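Local coordinates for protein chitosanase (Bacillus subtilis subsp. subtilis str. 168, PDB 7C6C) that hydrolyses internal beta-1,4 linkages between D-glucosamine residues in partly acetylated chitosan and probably helps defend against invading fungi by degrading their cell walls, at residues V56-T61 against E75-A80; K62-N67 against D103-A108; A138-T143 against K178-K183; G42-T47 against H116-P121. All coordinates share one frame; numbering follows the deposited sequence.

Interaction 1: V56-T61 against E75-A80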
# COMPACT_ATOMS: atom_id res chain seq x y z
N VAL A 56 3.22 13.45 -4.43
CA VAL A 56 1.91 14.02 -4.13
C VAL A 56 1.97 15.54 -4.12
O VAL A 56 1.13 16.21 -4.72
CB VAL A 56 1.35 13.46 -2.82
CG1 VAL A 56 0.06 14.19 -2.45
CG2 VAL A 56 1.11 11.97 -2.94
N VAL A 57 2.96 16.10 -3.43
CA VAL A 57 3.04 17.55 -3.32
C VAL A 57 3.36 18.19 -4.67
O VAL A 57 2.83 19.25 -5.00
CB VAL A 57 3.99 17.98 -2.19
CG1 VAL A 57 4.07 19.49 -2.10
CG2 VAL A 57 3.53 17.39 -0.85
N GLU A 58 4.19 17.53 -5.49
CA GLU A 58 4.46 18.05 -6.83
C GLU A 58 3.19 18.10 -7.67
O GLU A 58 2.91 19.10 -8.35
CB GLU A 58 5.47 17.14 -7.55
CG GLU A 58 6.89 17.18 -7.03
CD GLU A 58 7.69 16.00 -7.58
OE1 GLU A 58 7.07 15.00 -8.04
OE2 GLU A 58 8.94 16.04 -7.54
N VAL A 59 2.42 17.00 -7.65
CA VAL A 59 1.19 16.92 -8.45
C VAL A 59 0.18 17.95 -7.96
O VAL A 59 -0.43 18.67 -8.75
CB VAL A 59 0.63 15.48 -8.41
CG1 VAL A 59 -0.81 15.42 -8.94
CG2 VAL A 59 1.53 14.53 -9.18
N TYR A 60 0.01 18.04 -6.65
CA TYR A 60 -0.89 19.03 -6.07
C TYR A 60 -0.46 20.44 -6.45
O TYR A 60 -1.30 21.29 -6.78
CB TYR A 60 -0.92 18.84 -4.55
CG TYR A 60 -1.77 19.84 -3.80
CD1 TYR A 60 -3.11 20.04 -4.13
CD2 TYR A 60 -1.24 20.56 -2.75
CE1 TYR A 60 -3.89 20.94 -3.42
CE2 TYR A 60 -2.01 21.46 -2.03
CZ TYR A 60 -3.33 21.66 -2.38
OH TYR A 60 -4.07 22.57 -1.67
N THR A 61 0.85 20.71 -6.43
CA THR A 61 1.35 22.05 -6.72
C THR A 61 1.17 22.42 -8.19
O THR A 61 0.89 23.57 -8.51
CB THR A 61 2.80 22.19 -6.24
OG1 THR A 61 2.83 22.01 -4.82
CG2 THR A 61 3.38 23.56 -6.57
N GLU A 75 12.68 20.78 0.96
CA GLU A 75 13.04 19.77 1.94
C GLU A 75 12.55 18.38 1.52
O GLU A 75 13.29 17.40 1.65
CB GLU A 75 12.51 20.14 3.32
CG GLU A 75 12.81 19.11 4.41
CD GLU A 75 14.30 18.99 4.75
OE1 GLU A 75 15.12 19.81 4.30
OE2 GLU A 75 14.64 18.06 5.51
N LEU A 76 11.32 18.27 1.02
CA LEU A 76 10.84 16.98 0.55
C LEU A 76 11.75 16.43 -0.55
O LEU A 76 12.01 15.23 -0.61
CB LEU A 76 9.41 17.08 0.04
CG LEU A 76 8.36 17.39 1.11
CD1 LEU A 76 7.06 17.79 0.44
CD2 LEU A 76 8.15 16.19 2.05
N ARG A 77 12.24 17.31 -1.42
CA ARG A 77 13.14 16.88 -2.49
C ARG A 77 14.46 16.37 -1.92
O ARG A 77 14.97 15.31 -2.33
CB ARG A 77 13.37 18.03 -3.46
CG ARG A 77 14.00 17.61 -4.76
CD ARG A 77 14.41 18.81 -5.63
NE ARG A 77 13.33 19.79 -5.75
CZ ARG A 77 12.29 19.66 -6.56
NH1 ARG A 77 12.19 18.59 -7.35
NH2 ARG A 77 11.35 20.60 -6.59
N ARG A 78 15.03 17.09 -0.95
CA ARG A 78 16.27 16.65 -0.33
C ARG A 78 16.08 15.33 0.42
O ARG A 78 16.95 14.46 0.39
CB ARG A 78 16.76 17.72 0.64
CG ARG A 78 17.99 17.31 1.42
CD ARG A 78 18.73 18.51 1.99
NE ARG A 78 17.91 19.28 2.93
CZ ARG A 78 18.41 20.23 3.71
NH1 ARG A 78 19.70 20.51 3.67
NH2 ARG A 78 17.61 20.89 4.55
N LEU A 79 14.94 15.17 1.10
CA LEU A 79 14.69 13.93 1.82
C LEU A 79 14.60 12.75 0.87
O LEU A 79 15.10 11.66 1.17
CB LEU A 79 13.41 14.05 2.65
CG LEU A 79 13.48 15.07 3.79
CD1 LEU A 79 12.09 15.27 4.38
CD2 LEU A 79 14.49 14.65 4.85
N ALA A 80 13.97 12.95 -0.29
CA ALA A 80 13.91 11.90 -1.30
C ALA A 80 15.30 11.60 -1.85
O ALA A 80 15.69 10.43 -1.99
CB ALA A 80 12.97 12.32 -2.42
O HOH W 1 10.10 17.81 -9.21

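Interaction 2: K62-N67 against D103-A108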
# COMPACT_ATOMS: atom_id res chain seq x y z
N LYS A 62 1.31 21.45 -9.10
CA LYS A 62 1.00 21.72 -10.50
C LYS A 62 -0.47 22.10 -10.66
O LYS A 62 -0.80 23.04 -11.40
CB LYS A 62 1.36 20.52 -11.37
CG LYS A 62 1.01 20.73 -12.82
CD LYS A 62 1.60 19.66 -13.73
CE LYS A 62 1.36 20.04 -15.19
NZ LYS A 62 1.90 19.03 -16.13
N ALA A 63 -1.37 21.40 -9.96
CA ALA A 63 -2.79 21.67 -10.07
C ALA A 63 -3.19 22.95 -9.35
O ALA A 63 -4.07 23.68 -9.82
CB ALA A 63 -3.58 20.48 -9.51
N VAL A 64 -2.56 23.24 -8.21
CA VAL A 64 -2.91 24.36 -7.34
C VAL A 64 -1.63 25.11 -7.01
O VAL A 64 -1.00 24.84 -5.97
CB VAL A 64 -3.64 23.90 -6.07
CG1 VAL A 64 -4.07 25.10 -5.22
CG2 VAL A 64 -4.84 23.01 -6.41
N PRO A 65 -1.20 26.04 -7.86
CA PRO A 65 0.07 26.73 -7.59
C PRO A 65 0.03 27.48 -6.27
O PRO A 65 -1.02 27.97 -5.83
CB PRO A 65 0.19 27.69 -8.78
CG PRO A 65 -0.58 27.01 -9.89
CD PRO A 65 -1.74 26.34 -9.20
N ASN A 66 1.19 27.56 -5.61
CA ASN A 66 1.36 28.43 -4.44
C ASN A 66 0.45 28.04 -3.28
O ASN A 66 0.02 28.89 -2.49
CB ASN A 66 1.24 29.92 -4.81
CG ASN A 66 2.26 30.31 -5.84
OD1 ASN A 66 3.33 29.69 -5.92
ND2 ASN A 66 1.97 31.33 -6.62
N ASN A 67 0.21 26.74 -3.14
CA ASN A 67 -0.60 26.19 -2.06
C ASN A 67 0.22 26.13 -0.76
O ASN A 67 1.41 26.45 -0.72
CB ASN A 67 -1.09 24.80 -2.46
CG ASN A 67 0.06 23.84 -2.66
OD1 ASN A 67 0.65 23.37 -1.69
ND2 ASN A 67 0.40 23.56 -3.92
N ASP A 103 -10.02 18.18 1.05
CA ASP A 103 -9.88 19.09 -0.08
C ASP A 103 -9.92 18.29 -1.38
O ASP A 103 -9.15 17.34 -1.55
CB ASP A 103 -8.56 19.84 0.04
CG ASP A 103 -8.38 20.83 -1.07
OD1 ASP A 103 -9.00 21.91 -1.01
OD2 ASP A 103 -7.66 20.52 -2.03
N LYS A 104 -10.79 18.70 -2.30
CA LYS A 104 -10.98 17.94 -3.53
C LYS A 104 -9.68 17.81 -4.33
O LYS A 104 -9.32 16.71 -4.78
CB LYS A 104 -12.07 18.60 -4.37
CG LYS A 104 -12.31 17.93 -5.71
CD LYS A 104 -13.35 18.69 -6.53
CE LYS A 104 -13.45 18.14 -7.94
NZ LYS A 104 -14.46 18.88 -8.73
N GLU A 105 -8.95 18.92 -4.51
CA GLU A 105 -7.74 18.86 -5.32
C GLU A 105 -6.64 18.05 -4.64
O GLU A 105 -5.92 17.30 -5.30
CB GLU A 105 -7.24 20.27 -5.65
CG GLU A 105 -8.11 21.03 -6.65
CD GLU A 105 -7.93 20.59 -8.10
OE1 GLU A 105 -7.14 19.67 -8.37
OE2 GLU A 105 -8.59 21.19 -8.98
N PHE A 106 -6.50 18.17 -3.32
CA PHE A 106 -5.46 17.40 -2.65
C PHE A 106 -5.77 15.91 -2.70
O PHE A 106 -4.87 15.09 -2.92
CB PHE A 106 -5.29 17.86 -1.21
CG PHE A 106 -4.03 17.34 -0.57
CD1 PHE A 106 -2.79 17.60 -1.15
CD2 PHE A 106 -4.06 16.60 0.62
CE1 PHE A 106 -1.62 17.13 -0.57
CE2 PHE A 106 -2.89 16.14 1.20
CZ PHE A 106 -1.67 16.40 0.60
N ARG A 107 -7.04 15.54 -2.50
CA ARG A 107 -7.42 14.14 -2.62
C ARG A 107 -7.17 13.63 -4.03
O ARG A 107 -6.68 12.51 -4.22
CB ARG A 107 -8.88 13.94 -2.20
CG ARG A 107 -9.12 14.25 -0.73
CD ARG A 107 -10.59 14.46 -0.41
NE ARG A 107 -11.35 13.23 -0.50
CZ ARG A 107 -11.61 12.41 0.52
NH1 ARG A 107 -11.15 12.70 1.73
NH2 ARG A 107 -12.32 11.31 0.33
N ALA A 108 -7.48 14.46 -5.04
CA ALA A 108 -7.25 14.06 -6.43
C ALA A 108 -5.77 13.83 -6.71
O ALA A 108 -5.40 12.91 -7.44
CB ALA A 108 -7.85 15.09 -7.39

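Interaction 3: A138-T143 against K178-K183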
# COMPACT_ATOMS: atom_id res chain seq x y z
N ALA A 138 -6.31 -7.93 -5.65
CA ALA A 138 -6.41 -7.10 -4.45
C ALA A 138 -5.22 -7.33 -3.52
O ALA A 138 -4.71 -6.38 -2.90
CB ALA A 138 -7.72 -7.38 -3.73
N VAL A 139 -4.78 -8.58 -3.39
CA VAL A 139 -3.60 -8.86 -2.59
C VAL A 139 -2.38 -8.16 -3.18
O VAL A 139 -1.57 -7.58 -2.45
CB VAL A 139 -3.38 -10.37 -2.42
CG1 VAL A 139 -2.06 -10.66 -1.72
CG2 VAL A 139 -4.55 -11.01 -1.67
N MET A 140 -2.22 -8.22 -4.51
CA MET A 140 -1.09 -7.53 -5.14
C MET A 140 -1.13 -6.03 -4.87
O MET A 140 -0.10 -5.41 -4.58
CB MET A 140 -1.06 -7.79 -6.65
CG MET A 140 -0.91 -9.24 -7.07
SD MET A 140 0.51 -10.12 -6.39
CE MET A 140 -0.32 -11.20 -5.22
N TYR A 141 -2.33 -5.44 -4.98
CA TYR A 141 -2.50 -4.01 -4.76
C TYR A 141 -2.09 -3.63 -3.33
O TYR A 141 -1.32 -2.68 -3.12
CB TYR A 141 -3.97 -3.68 -5.03
CG TYR A 141 -4.42 -2.24 -5.09
CD1 TYR A 141 -3.53 -1.17 -5.10
CD2 TYR A 141 -5.78 -1.95 -5.15
CE1 TYR A 141 -3.98 0.14 -5.16
CE2 TYR A 141 -6.24 -0.66 -5.21
CZ TYR A 141 -5.34 0.38 -5.22
OH TYR A 141 -5.79 1.68 -5.29
N ASP A 142 -2.59 -4.37 -2.34
CA ASP A 142 -2.21 -4.09 -0.96
C ASP A 142 -0.71 -4.28 -0.76
O ASP A 142 -0.07 -3.51 -0.03
CB ASP A 142 -2.97 -5.00 -0.00
CG ASP A 142 -2.69 -4.66 1.44
OD1 ASP A 142 -3.12 -3.57 1.87
OD2 ASP A 142 -2.02 -5.46 2.12
N THR A 143 -0.14 -5.30 -1.40
CA THR A 143 1.28 -5.60 -1.22
C THR A 143 2.15 -4.45 -1.72
O THR A 143 3.10 -4.04 -1.04
CB THR A 143 1.65 -6.90 -1.92
OG1 THR A 143 0.89 -7.98 -1.37
CG2 THR A 143 3.13 -7.22 -1.75
N LYS A 178 -5.19 -20.36 -6.95
CA LYS A 178 -5.51 -20.38 -5.53
C LYS A 178 -4.34 -20.92 -4.71
O LYS A 178 -4.00 -20.37 -3.65
CB LYS A 178 -6.79 -21.18 -5.29
CG LYS A 178 -7.99 -20.63 -6.05
CD LYS A 178 -9.29 -21.33 -5.68
CE LYS A 178 -10.45 -20.74 -6.45
NZ LYS A 178 -11.76 -21.37 -6.08
N LYS A 179 -3.69 -21.98 -5.20
CA LYS A 179 -2.50 -22.49 -4.53
C LYS A 179 -1.37 -21.47 -4.57
O LYS A 179 -0.67 -21.26 -3.57
CB LYS A 179 -2.05 -23.79 -5.19
CG LYS A 179 -1.02 -24.57 -4.39
CD LYS A 179 -0.86 -25.99 -4.92
CE LYS A 179 0.21 -26.07 -6.00
NZ LYS A 179 0.16 -27.36 -6.75
N TRP A 180 -1.18 -20.82 -5.72
CA TRP A 180 -0.14 -19.80 -5.85
C TRP A 180 -0.36 -18.66 -4.86
O TRP A 180 0.58 -18.20 -4.21
CB TRP A 180 -0.12 -19.26 -7.28
CG TRP A 180 0.99 -18.31 -7.56
CD1 TRP A 180 2.23 -18.61 -8.04
CD2 TRP A 180 0.97 -16.88 -7.39
NE1 TRP A 180 2.98 -17.47 -8.18
CE2 TRP A 180 2.23 -16.39 -7.79
CE3 TRP A 180 0.00 -15.98 -6.94
CZ2 TRP A 180 2.55 -15.04 -7.74
CZ3 TRP A 180 0.32 -14.63 -6.90
CH2 TRP A 180 1.58 -14.17 -7.30
N LEU A 181 -1.61 -18.20 -4.73
CA LEU A 181 -1.88 -17.08 -3.83
C LEU A 181 -1.65 -17.46 -2.38
O LEU A 181 -1.16 -16.65 -1.59
CB LEU A 181 -3.31 -16.57 -4.04
CG LEU A 181 -3.66 -15.29 -3.28
CD1 LEU A 181 -2.81 -14.12 -3.76
CD2 LEU A 181 -5.15 -14.99 -3.42
N ASN A 182 -1.97 -18.70 -2.00
CA ASN A 182 -1.67 -19.13 -0.64
C ASN A 182 -0.17 -19.11 -0.38
O ASN A 182 0.27 -18.69 0.70
CB ASN A 182 -2.26 -20.51 -0.37
CG ASN A 182 -3.77 -20.48 -0.25
OD1 ASN A 182 -4.35 -19.46 0.13
ND2 ASN A 182 -4.41 -21.60 -0.55
N LYS A 183 0.62 -19.53 -1.36
CA LYS A 183 2.07 -19.46 -1.20
C LYS A 183 2.55 -18.01 -1.16
O LYS A 183 3.47 -17.68 -0.41
CB LYS A 183 2.77 -20.24 -2.31
CG LYS A 183 2.32 -21.70 -2.39
CD LYS A 183 3.50 -22.67 -2.36
CE LYS A 183 3.03 -24.12 -2.46
NZ LYS A 183 4.02 -25.09 -1.90

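Interaction 4: G42-T47 against H116-P121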
# COMPACT_ATOMS: atom_id res chain seq x y z
N GLY A 42 -1.28 10.12 4.23
CA GLY A 42 -2.36 9.97 3.26
C GLY A 42 -2.77 8.53 2.96
O GLY A 42 -2.44 7.58 3.67
N ARG A 43 -3.49 8.40 1.84
CA ARG A 43 -4.23 7.16 1.58
C ARG A 43 -3.30 5.97 1.39
O ARG A 43 -3.67 4.85 1.76
CB ARG A 43 -5.16 7.32 0.37
CG ARG A 43 -4.48 7.65 -0.95
CD ARG A 43 -5.39 7.41 -2.15
NE ARG A 43 -5.65 5.99 -2.31
CZ ARG A 43 -6.62 5.49 -3.08
NH1 ARG A 43 -7.40 6.31 -3.78
NH2 ARG A 43 -6.80 4.18 -3.15
N ALA A 44 -2.13 6.17 0.80
CA ALA A 44 -1.23 5.08 0.49
C ALA A 44 -0.08 4.97 1.48
O ALA A 44 0.84 4.17 1.25
CB ALA A 44 -0.68 5.23 -0.93
N GLY A 45 -0.10 5.75 2.55
CA GLY A 45 1.11 5.82 3.36
C GLY A 45 2.29 6.29 2.54
O GLY A 45 3.38 5.70 2.62
N PHE A 46 2.09 7.33 1.73
CA PHE A 46 3.20 7.95 1.01
C PHE A 46 4.23 8.44 2.03
O PHE A 46 3.88 9.10 3.01
CB PHE A 46 2.70 9.16 0.23
CG PHE A 46 1.49 8.92 -0.66
CD1 PHE A 46 1.63 8.37 -1.92
CD2 PHE A 46 0.22 9.35 -0.27
CE1 PHE A 46 0.54 8.21 -2.75
CE2 PHE A 46 -0.87 9.19 -1.10
CZ PHE A 46 -0.71 8.62 -2.34
N THR A 47 5.51 8.17 1.79
CA THR A 47 6.52 8.52 2.79
C THR A 47 7.48 9.59 2.29
O THR A 47 7.72 9.74 1.09
CB THR A 47 7.29 7.29 3.27
OG1 THR A 47 7.89 6.63 2.15
CG2 THR A 47 6.38 6.31 4.01
N HIS A 116 -0.68 5.88 -10.29
CA HIS A 116 0.53 5.75 -11.09
C HIS A 116 1.58 4.87 -10.40
O HIS A 116 2.27 4.09 -11.07
CB HIS A 116 1.10 7.14 -11.36
CG HIS A 116 2.34 7.13 -12.19
ND1 HIS A 116 2.37 6.69 -13.50
CD2 HIS A 116 3.61 7.52 -11.91
CE1 HIS A 116 3.59 6.81 -13.98
NE2 HIS A 116 4.36 7.31 -13.03
N LEU A 117 1.72 5.00 -9.08
CA LEU A 117 2.78 4.29 -8.37
C LEU A 117 2.36 2.92 -7.87
O LEU A 117 3.21 2.03 -7.73
CB LEU A 117 3.26 5.10 -7.17
CG LEU A 117 3.96 6.43 -7.44
CD1 LEU A 117 4.58 6.95 -6.16
CD2 LEU A 117 5.01 6.31 -8.53
N TYR A 118 1.08 2.71 -7.57
CA TYR A 118 0.65 1.50 -6.88
C TYR A 118 -0.39 0.71 -7.66
O TYR A 118 -0.15 -0.46 -7.97
CB TYR A 118 0.20 1.80 -5.44
CG TYR A 118 1.09 2.77 -4.69
CD1 TYR A 118 2.46 2.53 -4.54
CD2 TYR A 118 0.58 3.94 -4.14
CE1 TYR A 118 3.28 3.44 -3.86
CE2 TYR A 118 1.39 4.84 -3.48
CZ TYR A 118 2.73 4.59 -3.33
OH TYR A 118 3.51 5.50 -2.66
N TYR A 119 -1.54 1.30 -7.98
CA TYR A 119 -2.59 0.50 -8.61
C TYR A 119 -2.17 -0.02 -9.98
O TYR A 119 -2.26 -1.23 -10.24
CB TYR A 119 -3.90 1.27 -8.71
CG TYR A 119 -4.99 0.44 -9.36
CD1 TYR A 119 -5.48 -0.70 -8.73
CD2 TYR A 119 -5.50 0.78 -10.60
CE1 TYR A 119 -6.46 -1.47 -9.33
CE2 TYR A 119 -6.49 0.02 -11.20
CZ TYR A 119 -6.97 -1.11 -10.55
OH TYR A 119 -7.95 -1.88 -11.13
N GLN A 120 -1.74 0.86 -10.88
CA GLN A 120 -1.37 0.40 -12.21
C GLN A 120 -0.20 -0.58 -12.18
O GLN A 120 -0.28 -1.62 -12.85
CB GLN A 120 -1.16 1.56 -13.18
CG GLN A 120 -2.38 2.44 -13.40
CD GLN A 120 -3.56 1.70 -13.99
OE1 GLN A 120 -3.40 0.69 -14.67
NE2 GLN A 120 -4.76 2.21 -13.73
N PRO A 121 0.89 -0.33 -11.44
CA PRO A 121 1.94 -1.35 -11.36
C PRO A 121 1.46 -2.67 -10.77
O PRO A 121 1.88 -3.74 -11.23
CB PRO A 121 3.02 -0.67 -10.51
CG PRO A 121 2.83 0.78 -10.80
CD PRO A 121 1.34 0.96 -10.87
O HOH W 2 3.43 3.86 -0.12

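Interaction 1: V56-T61 against E75-A80
V57 faces L76 with their CA atoms 8.7 Å apart, and one residue further on E58 faces R77 at a CA separation of 9.8 Å. The contact joins two successive helices, 52-63 and 73-82, in a helix-loop-helix pair of the largely alpha-helical GH46 chitosanase fold. Its inner half is apolar. CG2 of V57 stands anti to its own carbonyl carbon, and from there it meets CD1 of L76 at 3.8 Å; the two side chains cross at about a right angle, one branch of each doing the touching. L73 adds to the apolar surface beside V57, while F93 and T48 flank L76.

The outer half is a looser meeting of opposite charges. E58 OE2 and R77 NH1 remain 4.1 Å apart, and the oxygen sits well out of the guanidinium plane, so the two meet as charges alone, without a directed bond. A water mediates instead. It donates to E58 OE2 at 2.7 Å and accepts from R77 NH1 at 2.9 Å, lying in the guanidinium plane at the edge. The link thus uses the directed N-H that the carboxylate itself does not engage, and the pair probably contributes a solvent-softened attraction across the surface of the two helices.

Each helix also has internal side-chain bonds. R78 grips a single oxygen of E75 side-on with NE and NH2. On helix 52-63, V57 O accepts from both the amide and the hydroxyl of T61, which approach from opposite faces of the carbonyl plane, OG1 at 2.8 Å.

Interaction 2: K62-N67 against D103-A108
The carboxylate of E105 receives the methyl of A63 from above its plane, on the side of OE1, with CB of A63 3.8 Å from OE1 of E105. The ring of F106, the next residue, turns inward, making edge-to-face pairs with Y60 and W97, so that neighbouring positions on one helix serve the surface and the core. The motif is the end of one helix set against the capped start of another: helix 52-63 finishes at A63, and helix 104-128 begins after its N-cap, D103. The backbones come nearest at A63 and E105, with CA atoms 7.4 Å apart.

V64 is the first residue to leave helical geometry, and its CG2 packs against the aliphatic root of E105, 3.7 Å from CB and 3.8 Å from CG. CB and CG of E105 lie beside V64, and the bend at chi2 (-77°) turns the carboxylate back so that OE1 reaches A63. This is a small, largely exposed contact, in which a charged residue packs through its carbons.

Each side also has its own internal bonds. Residues V64 to N67 form a type II beta turn, with P65 and N66 at its corners; N66 has positive phi. ND2 of N67 closes the loop by donating to V64 O at 2.8 Å, almost straight at 174° and within the amide plane, and the same nitrogen is also hydrogen-bonded to T61 OG1. At the start of helix 104-128, D103 OD2 uses its anti lone pair to accept from F106 N at 2.9 Å.

Interaction 3: A138-T143 against K178-K183
L181 and V139 meet tip to tip in the buried interior, CD1 of the leucine lying 4.0 Å from CB of the valine and touching both of its methyls at slightly greater range. They join helices 134-147 and 177-193, a near-parallel helix pair of the lysozyme-clan fold, whose short segments run at 22° to each other with axes 12.1 Å apart. At such a spacing the backbones stay well separated, and the side chains span the gap.

The same L181 CD1 also receives the methyl of M140, 4.1 Å away at CE. That methyl reaches W180 as well, where it approaches the edge of the indole near its plane, 3.9 Å from CZ3. M140 starts off to the side of the interface; bends at chi2 (-55°) and again at chi3 swing CE round into the angle between W180 and L181.

A second shell holds these groups. NE1 of W180 is hydrogen-bonded to N164 OD1, which ties the indole to helix 156-167 and probably helps to fix its rotation. F184, one turn beyond W180 on the same helix, touches V139, M140 and W180, and F156 packs on M140. D142 forms a salt bridge with R188 of helix 177-193, which joins the pair by charge as well, and a second with R210 of helix 209-219. Within helix 134-147, T143 OG1 donates to V139 O at 2.7 Å from above the carbonyl plane.

Interaction 4: G42-T47 against H116-P121
Y118 fills the tight part of this contact, its ring reaching from the wider pi-type turn at 116-119 of helix 104-128 toward the type I beta turn from G42 to G45, which leads into strand 46-47. CE2 of Y118 is the meeting point, with A44 CB at 3.3 Å and F46 CE1 at 3.6 Å. The first distance is short and should be treated as doubtful, since Y118 is modelled in two conformers and these contacts describe one of them. CE1 of F46 lies at the edge of the tyrosine ring, near its plane; the rings themselves are oblique, 37° between planes. F46 CD1 also packs on Y118 OH at 3.5 Å. A44 CB rests above one face of F46, toward its rim, while L117 CB sits over the centre of a Y118 face.

The looser side is a tentative water link. A water probably donates to A44 O (2.9 Å) and is weakly hydrogen-bonded to Y118 OH (3.0 Å). The catalytic region is near: the A44 side chain is about 7 Å from that of E19, the predicted proton donor.

Apolar contact therefore supplies most of the grip on Y118, with the water link a weak addition.

Overall arrangement
From the N terminus, residues 42-47 open interaction 4, the widest loop, closed 69 residues later by helix 104-128. Nested inside it are interactions 1 and 2, both starting on helix 52-63. These two cross: 62-67 lies between the halves of interaction 1, and 75-80 between those of interaction 2. Y60 on F106 and T61 OG1 on N67 ND2 connect them, while V56 packs on F46 to join interaction 1 to interaction 4. Interaction 3 follows in series and closes a separate loop on the opposite side of the chain's centre from interactions 1 and 2. Helix 104-128 spans the distance, and Y141 against R43 and Y119 joins interaction 3 to interaction 4.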